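Local coordinates for protein putative cathepsin d (Ixodes ricinus, PDB 5N7Q) that probably cleaves peptide bonds as a pepsin-like aspartic endopeptidase and here carries the inhibitor pepstatin A, at residues A[26-31]-A[92-97]; A[75-78]-A[83-86]; A[239-244]-A[255-260]. All blocks are in the same frame, centred on the assembly; numbering follows the deposited sequence. Where two conformers were deposited one is given.

Two of the three contacts belong to the amino-terminal lobe of this pepsin-like fold, and the third to the carboxy-terminal lobe. Interactions 1 and 2 share strand 82-95 and lie with their centres about 23 Å apart. Along the chain interaction 2 is nested inside the loop that interaction 1 closes: it is part of the hairpin 69-79/82-95, whereas interaction 1 sits at the far end of strand 82-95. Interaction 3 comes later in sequence, its centre about 42 Å from that of interaction 1 and across the chain's centre. Of the three, interaction 2 is the one near the predicted catalytic aspartates; the others are packing remote from them.

Interaction 1. Residues A[26-31]-A[92-97]; sequences TPPQDF and VCRIGS
Pro28 lies against one face of the Arg94 guanidinium, its CG 3.7 Å from Arg94 NH1 and displaced toward the rim of the flat group. Val92 CG1 lies over the centre of the opposite face in the conformer described, but a second conformer of this valine was deposited, so that side is less certain. Arg94 gets there with CG beside its own backbone N (chi1 -59°) and an extended chain from CG to NE; a turn about the CD-NE bond (chi4 73°) then presents the face to Pro28. Strand 17-24 runs between strands 29-36 and 82-95 in this part of the amino-terminal lobe of the pepsin-like fold, and the arginine reaches across it on the surface. Its NH1 hydrogen-bonds to Gly25 O and Ser23 OG, which pins the guanidinium in the slot despite the nearby Lys99. At the guanidinium edge, near its plane, stands Thr26 OG1, 3.6 Å from Arg94 NH2; no hydrogen bond is made there, and the hydroxyl pairs instead with Thr67 OG1. The peptide bond between Thr26 and Pro27 is cis, and it turns the chain just ahead of Pro28.

Interaction 2. Residues A[75-78]-A[83-86]; sequences FTIV and NVEG
Phe75–Val78 and Asn83–Gly86 run antiparallel at 179°, with Thr76–Glu85 and Val78–Asn83 as non-hydrogen-bonded pairs and Phe75–Gly86 and Ile77–Val84 as hydrogen-bonded ones, each of which exchanges two N-H...O bonds: Phe75 N to Gly86 O and Ile77 N to Val84 O at 2.9 Å, Gly86 N to Phe75 O and Val84 N to Ile77 O at 3.0 Å.

The Phe75 ring swings over the partner strand: CG is wedged between the backbone N and carbonyl carbon (chi1 82°), and one face rests on the Gly86 backbone, with Gly86 C 3.4 Å from Phe75 CE1. Ile77 CG1 meets that ring at its edge, in plane. Val84 fills the corner between them, its CG1 3.8 Å from Ile77 CB and 4.0 Å from Phe75 CE2. Ile77 and Val84 lie side by side and point the same way. On the face bearing Thr76 and Glu85, Glu85 CB packs 3.5 Å from Phe75 O.

This hairpin is the flap of pepsin-like proteases. The bound inhibitor packs on Ile77 and hydrogen-bonds to the Val78 backbone; the Ile77 side chain is about 8 Å from that of Asp36, a predicted catalytic residue. Beneath the flap, Phe75, Ile77 and Val84 all touch Trp43 of strand 42-45, and Val84 also meets Ala108 and Val111 of strand 103-112.

Interaction 3. Residues A[239-244]-A[255-260]; sequences EVDSLN and GQYLLD
Tyr257 is the residue of 255-260 that reaches helix 239-244, where Asn244 and Asp241 receive it. Just ahead of it, Gln256 turns away from the helix.

Tyr257 then points toward the helix. Its CG lies beside the backbone N (chi1 -78°), which lays one ring face under Asn244 and carries the hydroxyl on to Asp241. Asn244 CB stands 3.8 Å from the centroid of the Tyr257 ring, a CH-pi contact over the face, and the amide plane is turned only 15° from the ring, so the two flat groups stack. Asn244 ND2 comes within 3.3 Å of Tyr257 CD2, and Asn244 OD1 within 3.3 Å of Tyr257 CB. The amide is fixed from several sides: its ND2 gives to Val240 O at 3.0 Å and also to Phe302 O, while OD1 bonds to Ser300 OG. Val240 O thus takes two donors, Asn244 N and ND2, from opposite faces of its plane. At the far end Tyr257 OH donates to Asp241 OD1 at 2.6 Å; OD1 lies in the ring plane, yet the hydroxyl meets it from 57° out of the carboxylate plane. A donor at OD1 would tend to favour the charged carboxylate.

Beyond the tyrosine, the short, weakly bonded strand 258-259 pairs antiparallel with strand 295-304, where Leu259 is tied by a backbone bond to Cys298. The contact thus belongs to the carboxy-terminal lobe of the pepsin-like fold, away from the predicted catalytic aspartates: helix 237-247 packs here against strand 295-304, with Leu243 on Phe302 of that strand and Val240 on Trp312 of strand 312-314.

Interaction 1. Residues A[26-31]-A[92-97]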
ATOM      1  N   THR A  26      14.639  23.094   0.143  1.00 11.97           N
ATOM      2  CA  THR A  26      14.389  24.532   0.004  1.00 13.03           C
ATOM      3  C   THR A  26      15.420  25.087  -0.992  1.00 12.50           C
ATOM      4  O   THR A  26      16.595  25.079  -0.691  1.00 12.65           O
ATOM      5  CB  THR A  26      14.539  25.250   1.356  1.00 13.16           C
ATOM      6  OG1 THR A  26      13.731  24.566   2.341  1.00 12.94           O
ATOM      7  CG2 THR A  26      14.108  26.677   1.253  1.00 14.06           C
ATOM      8  N   PRO A  27      15.013  25.521  -2.181  1.00 13.27           N
ATOM      9  CA  PRO A  27      13.633  25.484  -2.661  1.00 13.47           C
ATOM     10  C   PRO A  27      13.157  24.050  -2.937  1.00 12.86           C
ATOM     11  O   PRO A  27      13.973  23.133  -2.945  1.00 12.10           O
ATOM     12  CB  PRO A  27      13.703  26.281  -3.973  1.00 14.91           C
ATOM     13  CG  PRO A  27      15.108  26.150  -4.419  1.00 14.51           C
ATOM     14  CD  PRO A  27      15.938  26.093  -3.179  1.00 14.45           C
ATOM     15  N   PRO A  28      11.850  23.874  -3.176  1.00 12.25           N
ATOM     16  CA  PRO A  28      11.311  22.514  -3.337  1.00 12.12           C
ATOM     17  C   PRO A  28      11.876  21.740  -4.517  1.00 11.97           C
ATOM     18  O   PRO A  28      12.003  22.277  -5.631  1.00 12.98           O
ATOM     19  CB  PRO A  28       9.806  22.758  -3.520  1.00 12.00           C
ATOM     20  CG  PRO A  28       9.560  24.066  -2.833  1.00 12.38           C
ATOM     21  CD  PRO A  28      10.778  24.878  -3.142  1.00 12.23           C
ATOM     22  N   GLN A  29      12.246  20.492  -4.262  1.00 10.73           N
ATOM     23  CA  GLN A  29      12.565  19.512  -5.291  1.00 10.24           C
ATOM     24  C   GLN A  29      11.423  18.510  -5.336  1.00 10.38           C
ATOM     25  O   GLN A  29      11.063  17.935  -4.313  1.00 10.69           O
ATOM     26  CB  GLN A  29      13.861  18.802  -4.978  1.00 10.10           C
ATOM     27  CG  GLN A  29      15.053  19.758  -4.911  1.00 10.47           C
ATOM     28  CD  GLN A  29      16.333  19.059  -4.494  1.00 10.67           C
ATOM     29  OE1 GLN A  29      16.623  17.936  -4.934  1.00 11.08           O
ATOM     30  NE2 GLN A  29      17.130  19.736  -3.670  1.00 11.84           N
ATOM     31  N   ASP A  30      10.882  18.296  -6.525  1.00 10.63           N
ATOM     32  CA  ASP A  30       9.620  17.535  -6.678  1.00 10.98           C
ATOM     33  C   ASP A  30       9.852  16.052  -7.012  1.00 10.70           C
ATOM     34  O   ASP A  30      10.737  15.703  -7.780  1.00 11.00           O
ATOM     35  CB  ASP A  30       8.771  18.179  -7.753  1.00 12.15           C
ATOM     36  CG  ASP A  30       8.252  19.543  -7.368  1.00 13.89           C
ATOM     37  OD1 ASP A  30       8.003  19.811  -6.184  1.00 16.01           O
ATOM     38  OD2 ASP A  30       8.067  20.368  -8.303  1.00 18.07           O
ATOM     39  N   PHE A  31       9.015  15.195  -6.415  1.00  9.77           N
ATOM     40  CA  PHE A  31       9.060  13.741  -6.625  1.00  9.47           C
ATOM     41  C   PHE A  31       7.671  13.157  -6.642  1.00  9.19           C
ATOM     42  O   PHE A  31       6.687  13.821  -6.269  1.00  9.38           O
ATOM     43  CB  PHE A  31       9.835  13.064  -5.485  1.00  9.20           C
ATOM     44  CG  PHE A  31      11.219  13.629  -5.288  1.00  9.17           C
ATOM     45  CD1 PHE A  31      11.452  14.741  -4.478  1.00  9.09           C
ATOM     46  CD2 PHE A  31      12.287  13.046  -5.945  1.00  9.55           C
ATOM     47  CE1 PHE A  31      12.734  15.269  -4.375  1.00  9.47           C
ATOM     48  CE2 PHE A  31      13.557  13.565  -5.831  1.00  9.77           C
ATOM     49  CZ  PHE A  31      13.778  14.672  -5.044  1.00  9.54           C
ATOM     50  N   VAL A  92      13.308  19.333   4.860  1.00 10.43           N
ATOM     51  CA  VAL A  92      11.881  19.642   4.833  0.50 10.54           C
ATOM     52  C   VAL A  92      11.179  18.738   3.820  1.00 10.65           C
ATOM     53  O   VAL A  92      11.677  18.571   2.720  1.00 11.62           O
ATOM     54  CB  VAL A  92      11.667  21.120   4.424  0.50 10.73           C
ATOM     55  CG1 VAL A  92      10.183  21.427   4.208  0.50 10.66           C
ATOM     56  CG2 VAL A  92      12.256  22.063   5.471  0.50 10.55           C
ATOM     57  N   CYS A  93      10.016  18.184   4.190  1.00 10.34           N
ATOM     58  CA  CYS A  93       9.174  17.352   3.308  1.00 10.69           C
ATOM     59  C   CYS A  93       7.790  17.991   3.251  1.00 10.66           C
ATOM     60  O   CYS A  93       7.219  18.323   4.296  1.00 11.39           O
ATOM     61  CB  CYS A  93       9.048  15.935   3.868  1.00 10.86           C
ATOM     62  SG  CYS A  93       7.960  14.827   2.916  1.00 12.16           S
ATOM     63  N   ARG A  94       7.291  18.220   2.041  1.00 10.37           N
ATOM     64  CA  ARG A  94       5.979  18.837   1.847  1.00 10.68           C
ATOM     65  C   ARG A  94       5.002  17.884   1.196  1.00 10.74           C
ATOM     66  O   ARG A  94       5.299  17.264   0.174  1.00 10.95           O
ATOM     67  CB  ARG A  94       6.087  20.092   0.973  1.00 11.21           C
ATOM     68  CG  ARG A  94       6.996  21.134   1.569  1.00 12.57           C
ATOM     69  CD  ARG A  94       7.041  22.380   0.712  1.00 13.66           C
ATOM     70  NE  ARG A  94       8.152  23.231   1.091  1.00 15.52           N
ATOM     71  CZ  ARG A  94       9.434  22.971   0.823  1.00 15.70           C
ATOM     72  NH1 ARG A  94       9.812  21.865   0.155  1.00 15.31           N
ATOM     73  NH2 ARG A  94      10.358  23.849   1.204  1.00 16.03           N
ATOM     74  N   ILE A  95       3.816  17.834   1.798  1.00 10.94           N
ATOM     75  CA  ILE A  95       2.650  17.125   1.283  1.00 11.30           C
ATOM     76  C   ILE A  95       1.499  18.131   1.263  1.00 11.17           C
ATOM     77  O   ILE A  95       1.098  18.640   2.308  1.00 12.04           O
ATOM     78  CB  ILE A  95       2.250  15.948   2.180  1.00 11.43           C
ATOM     79  CG1 ILE A  95       3.366  14.898   2.211  1.00 11.50           C
ATOM     80  CG2 ILE A  95       0.910  15.370   1.727  1.00 12.52           C
ATOM     81  CD1 ILE A  95       3.160  13.820   3.258  1.00 11.72           C
ATOM     82  N   GLY A  96       1.049  18.495   0.068  1.00 12.67           N
ATOM     83  CA  GLY A  96       0.100  19.593  -0.077  1.00 13.30           C
ATOM     84  C   GLY A  96       0.645  20.830   0.622  1.00 13.96           C
ATOM     85  O   GLY A  96       1.810  21.196   0.397  1.00 13.49           O
ATOM     86  N   SER A  97      -0.159  21.447   1.480  1.00 14.04           N
ATOM     87  CA  SER A  97       0.263  22.636   2.221  1.00 14.33           C
ATOM     88  C   SER A  97       0.943  22.305   3.552  1.00 13.74           C
ATOM     89  O   SER A  97       1.310  23.213   4.306  1.00 14.10           O
ATOM     90  CB  SER A  97      -0.937  23.579   2.437  1.00 15.44           C
ATOM     91  OG  SER A  97      -1.843  23.006   3.352  1.00 18.78           O
TER

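Interaction 2. Residues A[75-78]-A[83-86]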
ATOM      1  N   PHE A  75      21.581   2.834   5.251  1.00 12.39           N
ATOM      2  CA  PHE A  75      20.270   2.191   5.425  1.00 11.77           C
ATOM      3  C   PHE A  75      20.079   1.141   4.333  1.00 11.44           C
ATOM      4  O   PHE A  75      20.570   1.287   3.228  1.00 11.43           O
ATOM      5  CB  PHE A  75      19.119   3.195   5.462  1.00 11.91           C
ATOM      6  CG  PHE A  75      18.647   3.633   4.099  1.00 12.10           C
ATOM      7  CD1 PHE A  75      19.304   4.635   3.411  1.00 11.96           C
ATOM      8  CD2 PHE A  75      17.540   3.032   3.502  1.00 13.04           C
ATOM      9  CE1 PHE A  75      18.881   5.025   2.140  1.00 12.31           C
ATOM     10  CE2 PHE A  75      17.113   3.419   2.245  1.00 12.71           C
ATOM     11  CZ  PHE A  75      17.785   4.409   1.561  1.00 12.32           C
ATOM     12  N   THR A  76      19.345   0.086   4.687  1.00 10.75           N
ATOM     13  CA  THR A  76      18.986  -0.964   3.734  0.50 11.28           C
ATOM     14  C   THR A  76      17.583  -1.422   4.067  1.00 10.90           C
ATOM     15  O   THR A  76      17.233  -1.632   5.230  1.00 11.82           O
ATOM     16  CB  THR A  76      19.965  -2.149   3.735  0.50 11.45           C
ATOM     17  OG1 THR A  76      19.655  -3.028   2.645  0.50 12.72           O
ATOM     18  CG2 THR A  76      19.955  -2.903   5.064  0.50 11.32           C
ATOM     19  N   ILE A  77      16.768  -1.558   3.027  1.00 10.87           N
ATOM     20  CA  ILE A  77      15.392  -2.016   3.227  1.00 10.76           C
ATOM     21  C   ILE A  77      15.085  -3.089   2.214  1.00 10.26           C
ATOM     22  O   ILE A  77      15.449  -2.956   1.026  1.00 10.49           O
ATOM     23  CB  ILE A  77      14.332  -0.894   3.100  1.00 11.65           C
ATOM     24  CG1 ILE A  77      14.761   0.365   3.838  1.00 12.42           C
ATOM     25  CG2 ILE A  77      12.980  -1.371   3.627  1.00 12.33           C
ATOM     26  CD1 ILE A  77      13.882   1.572   3.603  1.00 13.23           C
ATOM     27  N   VAL A  78      14.411  -4.129   2.692  1.00  9.97           N
ATOM     28  CA  VAL A  78      13.980  -5.235   1.867  1.00 10.25           C
ATOM     29  C   VAL A  78      12.456  -5.213   1.794  1.00  9.94           C
ATOM     30  O   VAL A  78      11.798  -5.221   2.834  1.00 10.73           O
ATOM     31  CB  VAL A  78      14.471  -6.559   2.479  1.00 11.14           C
ATOM     32  CG1 VAL A  78      14.089  -7.751   1.612  1.00 11.50           C
ATOM     33  CG2 VAL A  78      15.986  -6.541   2.629  1.00 12.13           C
ATOM     34  N   ASN A  83      14.386  -3.916  -3.340  0.50 11.15           N
ATOM     35  CA  ASN A  83      15.195  -3.472  -2.225  0.50 12.09           C
ATOM     36  C   ASN A  83      15.921  -2.204  -2.532  0.50 11.50           C
ATOM     37  O   ASN A  83      16.072  -1.808  -3.690  0.50 10.83           O
ATOM     38  CB  ASN A  83      16.242  -4.491  -1.903  0.50 12.95           C
ATOM     39  CG  ASN A  83      17.234  -4.588  -2.991  0.50 13.83           C
ATOM     40  OD1 ASN A  83      18.381  -4.139  -2.876  0.50 15.23           O
ATOM     41  ND2 ASN A  83      16.787  -5.121  -4.091  0.50 13.99           N
ATOM     42  N   VAL A  84      16.383  -1.581  -1.455  1.00 10.68           N
ATOM     43  CA  VAL A  84      17.020  -0.267  -1.536  1.00 11.38           C
ATOM     44  C   VAL A  84      18.123  -0.158  -0.496  1.00 10.65           C
ATOM     45  O   VAL A  84      18.026  -0.705   0.606  1.00 11.05           O
ATOM     46  CB  VAL A  84      15.968   0.888  -1.434  1.00 11.70           C
ATOM     47  CG1 VAL A  84      15.236   0.857  -0.115  1.00 13.31           C
ATOM     48  CG2 VAL A  84      16.590   2.251  -1.716  1.00 12.44           C
ATOM     49  N   GLU A  85      19.194   0.530  -0.868  1.00 10.93           N
ATOM     50  CA  GLU A  85      20.240   0.864   0.083  1.00 12.56           C
ATOM     51  C   GLU A  85      20.845   2.212  -0.267  1.00 10.86           C
ATOM     52  O   GLU A  85      20.855   2.647  -1.429  1.00  9.62           O
ATOM     53  CB  GLU A  85      21.296  -0.233   0.149  1.00 15.30           C
ATOM     54  CG  GLU A  85      22.092  -0.423  -1.098  1.00 18.52           C
ATOM     55  CD  GLU A  85      23.196  -1.462  -0.943  1.00 22.31           C
ATOM     56  OE1 GLU A  85      24.331  -1.184  -1.420  1.00 25.03           O
ATOM     57  OE2 GLU A  85      22.923  -2.535  -0.344  1.00 25.28           O
ATOM     58  N   GLY A  86      21.278   2.929   0.760  1.00 10.02           N
ATOM     59  CA  GLY A  86      21.941   4.210   0.561  1.00 10.48           C
ATOM     60  C   GLY A  86      22.304   4.793   1.916  1.00  9.96           C
ATOM     61  O   GLY A  86      22.610   4.032   2.840  1.00 10.81           O
TER

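Interaction 3. Residues A[239-244]-A[255-260]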
ATOM      1  N   GLU A 239      -3.740 -21.879   1.926  1.00 11.35           N
ATOM      2  CA  GLU A 239      -5.099 -21.385   1.831  1.00 11.57           C
ATOM      3  C   GLU A 239      -5.363 -20.715   0.496  1.00 10.55           C
ATOM      4  O   GLU A 239      -6.408 -20.932  -0.072  1.00 10.96           O
ATOM      5  CB  GLU A 239      -5.395 -20.451   3.004  1.00 13.70           C
ATOM      6  CG  GLU A 239      -5.376 -21.257   4.306  1.00 16.12           C
ATOM      7  CD  GLU A 239      -6.192 -20.681   5.444  1.00 18.01           C
ATOM      8  OE1 GLU A 239      -5.881 -21.016   6.606  1.00 24.47           O
ATOM      9  OE2 GLU A 239      -7.162 -19.959   5.226  1.00 18.63           O
ATOM     10  N   VAL A 240      -4.411 -19.917   0.011  1.00 10.28           N
ATOM     11  CA  VAL A 240      -4.551 -19.282  -1.283  1.00  9.77           C
ATOM     12  C   VAL A 240      -4.540 -20.308  -2.416  1.00  9.68           C
ATOM     13  O   VAL A 240      -5.289 -20.170  -3.387  1.00  9.76           O
ATOM     14  CB  VAL A 240      -3.474 -18.207  -1.470  1.00  9.75           C
ATOM     15  CG1 VAL A 240      -3.502 -17.617  -2.877  1.00  9.73           C
ATOM     16  CG2 VAL A 240      -3.639 -17.101  -0.430  1.00 10.20           C
ATOM     17  N   ASP A 241      -3.722 -21.346  -2.277  1.00  9.52           N
ATOM     18  CA  ASP A 241      -3.785 -22.469  -3.246  1.00  9.98           C
ATOM     19  C   ASP A 241      -5.229 -23.033  -3.347  1.00  9.86           C
ATOM     20  O   ASP A 241      -5.753 -23.200  -4.433  1.00  9.49           O
ATOM     21  CB  ASP A 241      -2.811 -23.597  -2.858  1.00 10.92           C
ATOM     22  CG  ASP A 241      -1.367 -23.267  -3.093  1.00 11.53           C
ATOM     23  OD1 ASP A 241      -1.026 -22.285  -3.793  1.00 12.61           O
ATOM     24  OD2 ASP A 241      -0.518 -24.022  -2.553  1.00 13.86           O
ATOM     25  N   SER A 242      -5.832 -23.323  -2.193  1.00 10.08           N
ATOM     26  CA  SER A 242      -7.185 -23.858  -2.141  0.50 10.46           C
ATOM     27  C   SER A 242      -8.244 -22.887  -2.652  1.00 10.40           C
ATOM     28  O   SER A 242      -9.160 -23.282  -3.386  1.00 10.99           O
ATOM     29  CB  SER A 242      -7.529 -24.328  -0.736  0.50 10.94           C
ATOM     30  OG  SER A 242      -6.619 -25.334  -0.319  0.50 12.18           O
ATOM     31  N   LEU A 243      -8.128 -21.612  -2.275  1.00  9.99           N
ATOM     32  CA  LEU A 243      -9.051 -20.613  -2.789  1.00  9.42           C
ATOM     33  C   LEU A 243      -8.985 -20.562  -4.315  1.00  9.88           C
ATOM     34  O   LEU A 243     -10.011 -20.580  -4.976  1.00  9.44           O
ATOM     35  CB  LEU A 243      -8.763 -19.237  -2.181  1.00  9.89           C
ATOM     36  CG  LEU A 243      -9.645 -18.078  -2.636  1.00  9.91           C
ATOM     37  CD1 LEU A 243     -11.125 -18.363  -2.479  1.00 10.35           C
ATOM     38  CD2 LEU A 243      -9.267 -16.829  -1.855  1.00  9.70           C
ATOM     39  N   ASN A 244      -7.777 -20.476  -4.848  1.00  9.73           N
ATOM     40  CA  ASN A 244      -7.629 -20.497  -6.301  1.00 10.07           C
ATOM     41  C   ASN A 244      -8.140 -21.769  -6.965  1.00 10.42           C
ATOM     42  O   ASN A 244      -8.756 -21.672  -8.014  1.00 10.69           O
ATOM     43  CB  ASN A 244      -6.195 -20.158  -6.713  1.00 10.07           C
ATOM     44  CG  ASN A 244      -5.953 -18.669  -6.697  1.00 10.08           C
ATOM     45  OD1 ASN A 244      -6.456 -17.962  -7.585  1.00 10.72           O
ATOM     46  ND2 ASN A 244      -5.276 -18.172  -5.676  1.00 10.46           N
ATOM     47  N   GLY A 255       4.315 -15.765 -10.005  1.00 30.58           N
ATOM     48  CA  GLY A 255       3.865 -15.649  -8.613  1.00 27.56           C
ATOM     49  C   GLY A 255       2.363 -15.591  -8.408  1.00 24.42           C
ATOM     50  O   GLY A 255       1.900 -15.553  -7.244  1.00 21.97           O
ATOM     51  N   GLN A 256       1.619 -15.574  -9.525  1.00 22.46           N
ATOM     52  CA  GLN A 256       0.169 -15.446  -9.519  1.00 18.78           C
ATOM     53  C   GLN A 256      -0.569 -16.547 -10.284  1.00 16.44           C
ATOM     54  O   GLN A 256      -0.162 -17.067 -11.340  1.00 15.60           O
ATOM     55  CB  GLN A 256      -0.301 -14.102 -10.100  1.00 18.20           C
ATOM     56  CG  GLN A 256      -0.002 -12.883  -9.238  1.00 18.87           C
ATOM     57  CD  GLN A 256       1.468 -12.509  -9.294  1.00 20.03           C
ATOM     58  OE1 GLN A 256       2.006 -12.277 -10.373  1.00 20.29           O
ATOM     59  NE2 GLN A 256       2.132 -12.476  -8.130  1.00 21.64           N
ATOM     60  N   TYR A 257      -1.735 -16.819  -9.750  1.00 14.87           N
ATOM     61  CA  TYR A 257      -2.686 -17.664 -10.399  1.00 13.32           C
ATOM     62  C   TYR A 257      -3.392 -16.916 -11.530  1.00 12.55           C
ATOM     63  O   TYR A 257      -3.656 -15.730 -11.411  1.00 11.78           O
ATOM     64  CB  TYR A 257      -3.673 -18.165  -9.363  1.00 13.28           C
ATOM     65  CG  TYR A 257      -3.104 -19.294  -8.527  1.00 12.86           C
ATOM     66  CD1 TYR A 257      -3.154 -20.596  -9.014  1.00 13.15           C
ATOM     67  CD2 TYR A 257      -2.518 -19.071  -7.288  1.00 13.02           C
ATOM     68  CE1 TYR A 257      -2.663 -21.650  -8.291  1.00 12.88           C
ATOM     69  CE2 TYR A 257      -2.022 -20.142  -6.529  1.00 12.78           C
ATOM     70  CZ  TYR A 257      -2.084 -21.419  -7.062  1.00 13.18           C
ATOM     71  OH  TYR A 257      -1.606 -22.514  -6.355  1.00 13.15           O
ATOM     72  N   LEU A 258      -3.702 -17.639 -12.601  1.00 11.75           N
ATOM     73  CA  LEU A 258      -4.405 -17.067 -13.770  1.00 13.15           C
ATOM     74  C   LEU A 258      -5.782 -17.674 -13.911  1.00 12.85           C
ATOM     75  O   LEU A 258      -5.997 -18.864 -13.603  1.00 13.01           O
ATOM     76  CB  LEU A 258      -3.627 -17.338 -15.046  1.00 14.28           C
ATOM     77  CG  LEU A 258      -2.179 -16.849 -15.045  1.00 14.55           C
ATOM     78  CD1 LEU A 258      -1.505 -17.287 -16.337  1.00 15.99           C
ATOM     79  CD2 LEU A 258      -2.090 -15.353 -14.836  1.00 15.05           C
ATOM     80  N   LEU A 259      -6.701 -16.859 -14.414  1.00 13.19           N
ATOM     81  CA  LEU A 259      -8.097 -17.230 -14.598  1.00 13.00           C
ATOM     82  C   LEU A 259      -8.411 -17.159 -16.079  1.00 14.17           C
ATOM     83  O   LEU A 259      -7.883 -16.310 -16.798  1.00 15.24           O
ATOM     84  CB  LEU A 259      -8.995 -16.278 -13.815  1.00 12.32           C
ATOM     85  CG  LEU A 259      -8.828 -16.416 -12.297  1.00 11.98           C
ATOM     86  CD1 LEU A 259      -9.312 -15.184 -11.564  1.00 11.78           C
ATOM     87  CD2 LEU A 259      -9.532 -17.663 -11.755  1.00 12.02           C
ATOM     88  N   ASP A 260      -9.274 -18.049 -16.546  1.00 14.63           N
ATOM     89  CA  ASP A 260      -9.722 -17.955 -17.946  1.00 16.35           C
ATOM     90  C   ASP A 260     -10.508 -16.653 -18.179  1.00 15.92           C
ATOM     91  O   ASP A 260     -11.568 -16.479 -17.603  1.00 15.27           O
ATOM     92  CB  ASP A 260     -10.585 -19.165 -18.291  1.00 17.03           C
ATOM     93  CG  ASP A 260     -10.928 -19.240 -19.771  1.00 18.40           C
ATOM     94  OD1 ASP A 260     -11.037 -18.194 -20.456  1.00 19.36           O
ATOM     95  OD2 ASP A 260     -11.055 -20.380 -20.257  1.00 22.17           O
TER